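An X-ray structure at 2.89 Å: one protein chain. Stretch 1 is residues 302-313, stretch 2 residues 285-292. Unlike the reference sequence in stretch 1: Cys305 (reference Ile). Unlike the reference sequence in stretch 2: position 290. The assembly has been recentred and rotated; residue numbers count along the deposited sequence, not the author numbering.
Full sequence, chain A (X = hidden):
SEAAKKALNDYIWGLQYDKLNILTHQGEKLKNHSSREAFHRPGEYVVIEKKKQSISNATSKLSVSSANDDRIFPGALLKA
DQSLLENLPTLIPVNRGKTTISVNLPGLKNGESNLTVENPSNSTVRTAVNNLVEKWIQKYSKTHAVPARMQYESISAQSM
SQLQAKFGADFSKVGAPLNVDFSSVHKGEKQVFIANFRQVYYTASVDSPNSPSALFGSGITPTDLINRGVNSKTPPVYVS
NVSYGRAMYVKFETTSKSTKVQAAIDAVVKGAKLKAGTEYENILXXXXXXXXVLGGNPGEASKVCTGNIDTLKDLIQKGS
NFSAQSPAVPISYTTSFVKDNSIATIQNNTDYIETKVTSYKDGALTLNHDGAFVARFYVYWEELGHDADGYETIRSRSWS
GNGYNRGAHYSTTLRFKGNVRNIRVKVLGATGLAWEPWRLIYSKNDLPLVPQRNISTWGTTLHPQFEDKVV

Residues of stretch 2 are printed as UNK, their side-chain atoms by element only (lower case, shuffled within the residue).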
ATOM      1  N   SER A 302      -4.978 -11.107  20.791  1.00139.12           N
ATOM      2  CA  SER A 302      -3.519 -11.181  20.723  1.00118.94           C
ATOM      3  C   SER A 302      -3.050 -11.646  19.350  1.00139.56           C
ATOM      4  O   SER A 302      -3.869 -11.930  18.469  1.00142.90           O
ATOM      5  CB  SER A 302      -2.968 -12.109  21.810  1.00123.46           C
ATOM      6  OG  SER A 302      -3.641 -11.912  23.042  1.00120.89           O
ATOM      7  N   LYS A 303      -1.734 -11.716  19.160  1.00131.75           N
ATOM      8  CA  LYS A 303      -1.173 -12.165  17.892  1.00118.63           C
ATOM      9  C   LYS A 303      -1.562 -13.612  17.622  1.00133.63           C
ATOM     10  O   LYS A 303      -1.525 -14.459  18.519  1.00151.75           O
ATOM     11  CB  LYS A 303       0.350 -12.028  17.916  1.00113.58           C
ATOM     12  CG  LYS A 303       1.029 -12.890  18.974  1.00127.97           C
ATOM     13  CD  LYS A 303       2.167 -12.150  19.666  1.00142.61           C
ATOM     14  CE  LYS A 303       2.653 -12.905  20.897  1.00137.40           C
ATOM     15  NZ  LYS A 303       2.326 -12.188  22.159  1.00115.73           N
ATOM     16  N   VAL A 304      -1.928 -13.899  16.374  1.00125.03           N
ATOM     17  CA  VAL A 304      -2.391 -15.225  15.972  1.00133.74           C
ATOM     18  C   VAL A 304      -1.641 -15.618  14.706  1.00119.27           C
ATOM     19  O   VAL A 304      -1.963 -15.142  13.611  1.00117.35           O
ATOM     20  CB  VAL A 304      -3.905 -15.274  15.744  1.00144.12           C
ATOM     21  CG1 VAL A 304      -4.362 -16.710  15.490  1.00115.41           C
ATOM     22  CG2 VAL A 304      -4.641 -14.679  16.932  1.00149.96           C
ATOM     23  N   CYS A 305      -0.647 -16.485  14.848  1.00129.40           N
ATOM     24  CA  CYS A 305      -0.034 -17.148  13.709  1.00124.74           C
ATOM     25  C   CYS A 305      -0.852 -18.386  13.351  1.00123.73           C
ATOM     26  O   CYS A 305      -1.505 -18.983  14.211  1.00122.06           O
ATOM     27  CB  CYS A 305       1.413 -17.533  14.021  1.00136.82           C
ATOM     28  SG  CYS A 305       2.691 -16.891  12.887  1.00145.93           S
ATOM     29  N   THR A 306      -0.814 -18.752  12.065  1.00147.28           N
ATOM     30  CA  THR A 306      -1.563 -19.869  11.480  1.00158.56           C
ATOM     31  C   THR A 306      -2.928 -19.400  10.985  1.00145.79           C
ATOM     32  O   THR A 306      -3.326 -18.257  11.235  1.00149.69           O
ATOM     33  CB  THR A 306      -1.735 -21.040  12.466  1.00157.25           C
ATOM     34  OG1 THR A 306      -1.629 -22.282  11.761  1.00120.62           O
ATOM     35  CG2 THR A 306      -3.102 -21.008  13.167  1.00144.59           C
ATOM     36  N   GLY A 307      -3.657 -20.280  10.298  1.00129.25           N
ATOM     37  CA  GLY A 307      -4.924 -19.919   9.697  1.00128.32           C
ATOM     38  C   GLY A 307      -4.801 -19.792   8.193  1.00127.57           C
ATOM     39  O   GLY A 307      -3.776 -19.320   7.692  1.00124.44           O
ATOM     40  N   ASN A 308      -5.827 -20.214   7.458  1.00136.21           N
ATOM     41  CA  ASN A 308      -5.813 -20.178   5.999  1.00133.81           C
ATOM     42  C   ASN A 308      -6.983 -19.326   5.526  1.00134.03           C
ATOM     43  O   ASN A 308      -8.139 -19.760   5.573  1.00128.51           O
ATOM     44  CB  ASN A 308      -5.868 -21.590   5.415  1.00152.35           C
ATOM     45  CG  ASN A 308      -4.610 -22.391   5.714  1.00134.69           C
ATOM     46  OD1 ASN A 308      -3.903 -22.114   6.684  1.00125.20           O
ATOM     47  ND2 ASN A 308      -4.321 -23.384   4.877  1.00132.16           N
ATOM     48  N   ILE A 309      -6.671 -18.109   5.088  1.00119.11           N
ATOM     49  CA  ILE A 309      -7.613 -17.107   4.585  1.00121.97           C
ATOM     50  C   ILE A 309      -8.962 -17.091   5.312  1.00129.38           C
ATOM     51  O   ILE A 309      -9.392 -16.034   5.788  1.00119.84           O
ATOM     52  CB  ILE A 309      -7.801 -17.265   3.059  1.00107.26           C
ATOM     53  CG1 ILE A 309      -8.316 -15.956   2.451  1.00111.25           C
ATOM     54  CG2 ILE A 309      -8.718 -18.433   2.693  1.00130.91           C
ATOM     55  CD1 ILE A 309      -7.303 -14.825   2.508  1.00108.56           C
ATOM     56  N   ASP A 310      -9.659 -18.230   5.392  1.00129.36           N
ATOM     57  CA  ASP A 310     -10.975 -18.233   6.030  1.00112.91           C
ATOM     58  C   ASP A 310     -10.870 -17.839   7.501  1.00132.83           C
ATOM     59  O   ASP A 310     -11.702 -17.076   8.008  1.00132.01           O
ATOM     60  CB  ASP A 310     -11.642 -19.604   5.882  1.00138.68           C
ATOM     61  CG  ASP A 310     -13.167 -19.516   5.813  1.00138.09           C
ATOM     62  OD1 ASP A 310     -13.690 -18.662   5.065  1.00120.02           O
ATOM     63  OD2 ASP A 310     -13.842 -20.320   6.490  1.00121.89           O
ATOM     64  N   THR A 311      -9.856 -18.351   8.205  1.00128.01           N
ATOM     65  CA  THR A 311      -9.583 -17.871   9.558  1.00113.11           C
ATOM     66  C   THR A 311      -9.364 -16.365   9.565  1.00109.52           C
ATOM     67  O   THR A 311      -9.807 -15.667  10.485  1.00111.77           O
ATOM     68  CB  THR A 311      -8.361 -18.583  10.139  1.00108.68           C
ATOM     69  OG1 THR A 311      -7.459 -18.927   9.079  1.00122.79           O
ATOM     70  CG2 THR A 311      -8.771 -19.838  10.894  1.00116.16           C
ATOM     71  N   LEU A 312      -8.678 -15.844   8.546  1.00121.34           N
ATOM     72  CA  LEU A 312      -8.464 -14.404   8.453  1.00116.22           C
ATOM     73  C   LEU A 312      -9.778 -13.672   8.211  1.00109.72           C
ATOM     74  O   LEU A 312     -10.082 -12.682   8.888  1.00114.32           O
ATOM     75  CB  LEU A 312      -7.466 -14.092   7.337  1.00112.02           C
ATOM     76  CG  LEU A 312      -7.140 -12.611   7.120  1.00121.61           C
ATOM     77  CD1 LEU A 312      -5.793 -12.270   7.720  1.00116.61           C
ATOM     78  CD2 LEU A 312      -7.187 -12.260   5.638  1.00107.60           C
ATOM     79  N   LYS A 313     -10.571 -14.141   7.243  1.00106.88           N
ATOM     80  CA  LYS A 313     -11.801 -13.437   6.894  1.00105.64           C
ATOM     81  C   LYS A 313     -12.718 -13.287   8.099  1.00115.99           C
ATOM     82  O   LYS A 313     -13.440 -12.289   8.205  1.00113.85           O
ATOM     83  CB  LYS A 313     -12.532 -14.163   5.766  1.00112.04           C
ATOM     84  CG  LYS A 313     -13.342 -13.220   4.888  1.00114.54           C
ATOM     85  CD  LYS A 313     -14.327 -13.958   4.000  1.00140.15           C
ATOM     86  CE  LYS A 313     -15.067 -12.988   3.093  1.00145.29           C
ATOM     87  NZ  LYS A 313     -16.373 -13.528   2.624  1.00121.29           N
ATOM     88  N   UNK A 285      -5.837 -20.670  -3.038  1.00148.51           N
ATOM     89  CA  UNK A 285      -4.470 -20.583  -2.535  1.00125.59           C
ATOM     90  C   UNK A 285      -4.402 -20.951  -1.058  1.00122.18           C
ATOM     91  O   UNK A 285      -5.167 -20.415  -0.249  1.00132.48           O
ATOM     92  c   UNK A 285      -2.459 -19.116  -3.136  1.00128.06           C
ATOM     93  c   UNK A 285      -1.531 -19.372  -1.965  1.00117.10           C
ATOM     94  c   UNK A 285      -3.916 -19.171  -2.736  1.00125.37           C
ATOM     95  c   UNK A 285      -0.754 -20.672  -2.117  1.00126.50           C
ATOM     96  n   UNK A 285       0.494 -20.689  -1.312  1.00131.41           N
ATOM     97  N   UNK A 286      -3.497 -21.862  -0.696  1.00116.99           N
ATOM     98  CA  UNK A 286      -3.237 -22.225   0.696  1.00126.02           C
ATOM     99  C   UNK A 286      -1.888 -21.641   1.106  1.00122.88           C
ATOM    100  O   UNK A 286      -0.839 -22.103   0.645  1.00121.37           O
ATOM    101  c   UNK A 286      -3.260 -23.741   0.879  1.00145.22           C
ATOM    102  o   UNK A 286      -5.535 -23.737   0.140  1.00142.93           O
ATOM    103  n   UNK A 286      -4.875 -25.454   1.425  1.00131.95           N
ATOM    104  c   UNK A 286      -4.658 -24.315   0.780  1.00148.23           C
ATOM    105  N   UNK A 287      -1.920 -20.637   1.977  1.00126.25           N
ATOM    106  CA  UNK A 287      -0.731 -19.949   2.464  1.00123.62           C
ATOM    107  C   UNK A 287      -0.635 -20.075   3.982  1.00141.06           C
ATOM    108  O   UNK A 287      -1.482 -20.688   4.637  1.00141.84           O
ATOM    109  c   UNK A 287      -0.756 -18.471   2.059  1.00129.70           C
ATOM    110  o   UNK A 287      -2.099 -18.085   1.736  1.00134.08           O
ATOM    111  c   UNK A 287       0.153 -18.213   0.863  1.00126.53           C
ATOM    112  N   UNK A 288       0.425 -19.489   4.533  1.00129.85           N
ATOM    113  CA  UNK A 288       0.587 -19.312   5.967  1.00132.33           C
ATOM    114  C   UNK A 288       0.338 -17.851   6.324  1.00129.67           C
ATOM    115  O   UNK A 288       0.687 -16.945   5.562  1.00122.77           O
ATOM    116  c   UNK A 288       2.155 -21.219   6.699  1.00114.98           C
ATOM    117  c   UNK A 288       1.991 -19.729   6.424  1.00117.15           C
ATOM    118  n   UNK A 288       1.409 -24.068   7.026  1.00125.16           N
ATOM    119  c   UNK A 288       2.003 -23.546   5.763  1.00141.03           C
ATOM    120  c   UNK A 288       1.680 -22.076   5.539  1.00129.46           C
ATOM    121  N   UNK A 289      -0.278 -17.628   7.485  1.00117.02           N
ATOM    122  CA  UNK A 289      -0.660 -16.290   7.920  1.00117.89           C
ATOM    123  C   UNK A 289      -0.117 -16.047   9.321  1.00113.76           C
ATOM    124  O   UNK A 289       0.017 -16.973  10.129  1.00122.35           O
ATOM    125  c   UNK A 289      -2.811 -16.537   6.573  1.00108.65           C
ATOM    126  c   UNK A 289      -2.195 -16.084   7.908  1.00116.42           C
ATOM    127  c   UNK A 289      -3.392 -15.436   5.721  1.00103.54           C
ATOM    128  c   UNK A 289      -2.529 -14.625   8.231  1.00104.34           C
ATOM    129  N   UNK A 290       0.195 -14.784   9.605  1.00105.30           N
ATOM    130  CA  UNK A 290       0.542 -14.348  10.950  1.00116.23           C
ATOM    131  C   UNK A 290       0.062 -12.915  11.114  1.00114.90           C
ATOM    132  O   UNK A 290       0.325 -12.071  10.252  1.00104.37           O
ATOM    133  s   UNK A 290       2.527 -14.862  12.902  1.00136.10           S
ATOM    134  c   UNK A 290       2.049 -14.440  11.200  1.00121.86           C
ATOM    135  N   UNK A 291      -0.639 -12.646  12.214  1.00116.84           N
ATOM    136  CA  UNK A 291      -1.269 -11.354  12.434  1.00 98.30           C
ATOM    137  C   UNK A 291      -0.983 -10.856  13.842  1.00 96.30           C
ATOM    138  O   UNK A 291      -0.800 -11.643  14.776  1.00109.17           O
ATOM    139  c   UNK A 291      -2.786 -11.429  12.221  1.00108.94           C
ATOM    140  N   UNK A 292      -0.941  -9.533  13.978  1.00 97.13           N
ATOM    141  CA  UNK A 292      -0.868  -8.862  15.269  1.00 98.39           C
ATOM    142  C   UNK A 292      -2.021  -7.872  15.336  1.00 91.03           C
ATOM    143  O   UNK A 292      -2.235  -7.098  14.396  1.00 77.19           O
ATOM    144  c   UNK A 292       0.483  -8.152  15.476  1.00 94.84           C
ATOM    145  c   UNK A 292       0.453  -7.279  16.724  1.00 96.59           C
ATOM    146  c   UNK A 292       1.593  -9.181  15.587  1.00 95.29           C
TER

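Position 285 carries four carbons in a row ending in a nitrogen. It makes no close contact with stretch 1. An unbranched chain with a terminal amine is lysine, so this is Lys285. Its NZ donates a hydrogen bond to the backbone O of position 286, at 2.8 Å.

Position 286 has two carbons, the second bearing one oxygen and one nitrogen. Its side chain comes near Asn308. A carboxamide one carbon from CA is asparagine: Asn286.

Position 287 has one carbon that carries an oxygen and a carbon. The side chain makes no close contact with stretch 1. A branched CB with a hydroxyl and a methyl is threonine, Thr287.

Position 288 again shows four carbons in a row and a final nitrogen. Its CA-to-CB bond points away from stretch 1. This is Lys288, the first residue of the strand.

Position 289 has four carbons, forked at the first, with one arm two carbons long. One carbon lies 3.2 Å from Gly307 O, and another 4.1 Å from Leu312 CD1. That is isoleucine. Ile289 has the largest area covered by the other stretch. Its backbone O accepts a hydrogen bond from Thr306 N at 2.8 Å.

Position 290 has one carbon and then a sulfur. The sulfur is 2.0 Å from Cys305 SG, a covalent distance. The residue is Cys290, and the pair is a disulfide with chi3 of -116°. Both cysteines differ from the reference sequence.

Position 291 has a single side-chain carbon. This CB comes to 4.0 Å from Val304 O. The residue is alanine. Ala291 pairs with Val304 through two backbone hydrogen bonds: Val304 N to Ala291 O at 3.0 Å, and Ala291 N to Val304 O at 3.2 Å.

Position 292 has one carbon carrying two more. One of the outer carbons lies 3.9 Å from Lys303 CB. This is valine, Val292.

The contact is a short antiparallel pairing with a covalent tie. Val304 and Ala291 form the hydrogen-bonded pair, with their side chains on one face of the sheet. Cys305 and Cys290 form the next, non-hydrogen-bonded pair, with their side chains on the other face. Cys305 CA and Cys290 CA are 4.0 Å apart, and the two sulfurs close the gap. The bond from Thr306 N to Ile289 O continues the ladder past the disulfide. Beyond it, stretch 1 turns into a helix, and Leu312 from that helix meets the Ile289 side chain. Together the two stretches bury 604 Å², both sides summed.

Stretch 2 285-292: KNTKICAV
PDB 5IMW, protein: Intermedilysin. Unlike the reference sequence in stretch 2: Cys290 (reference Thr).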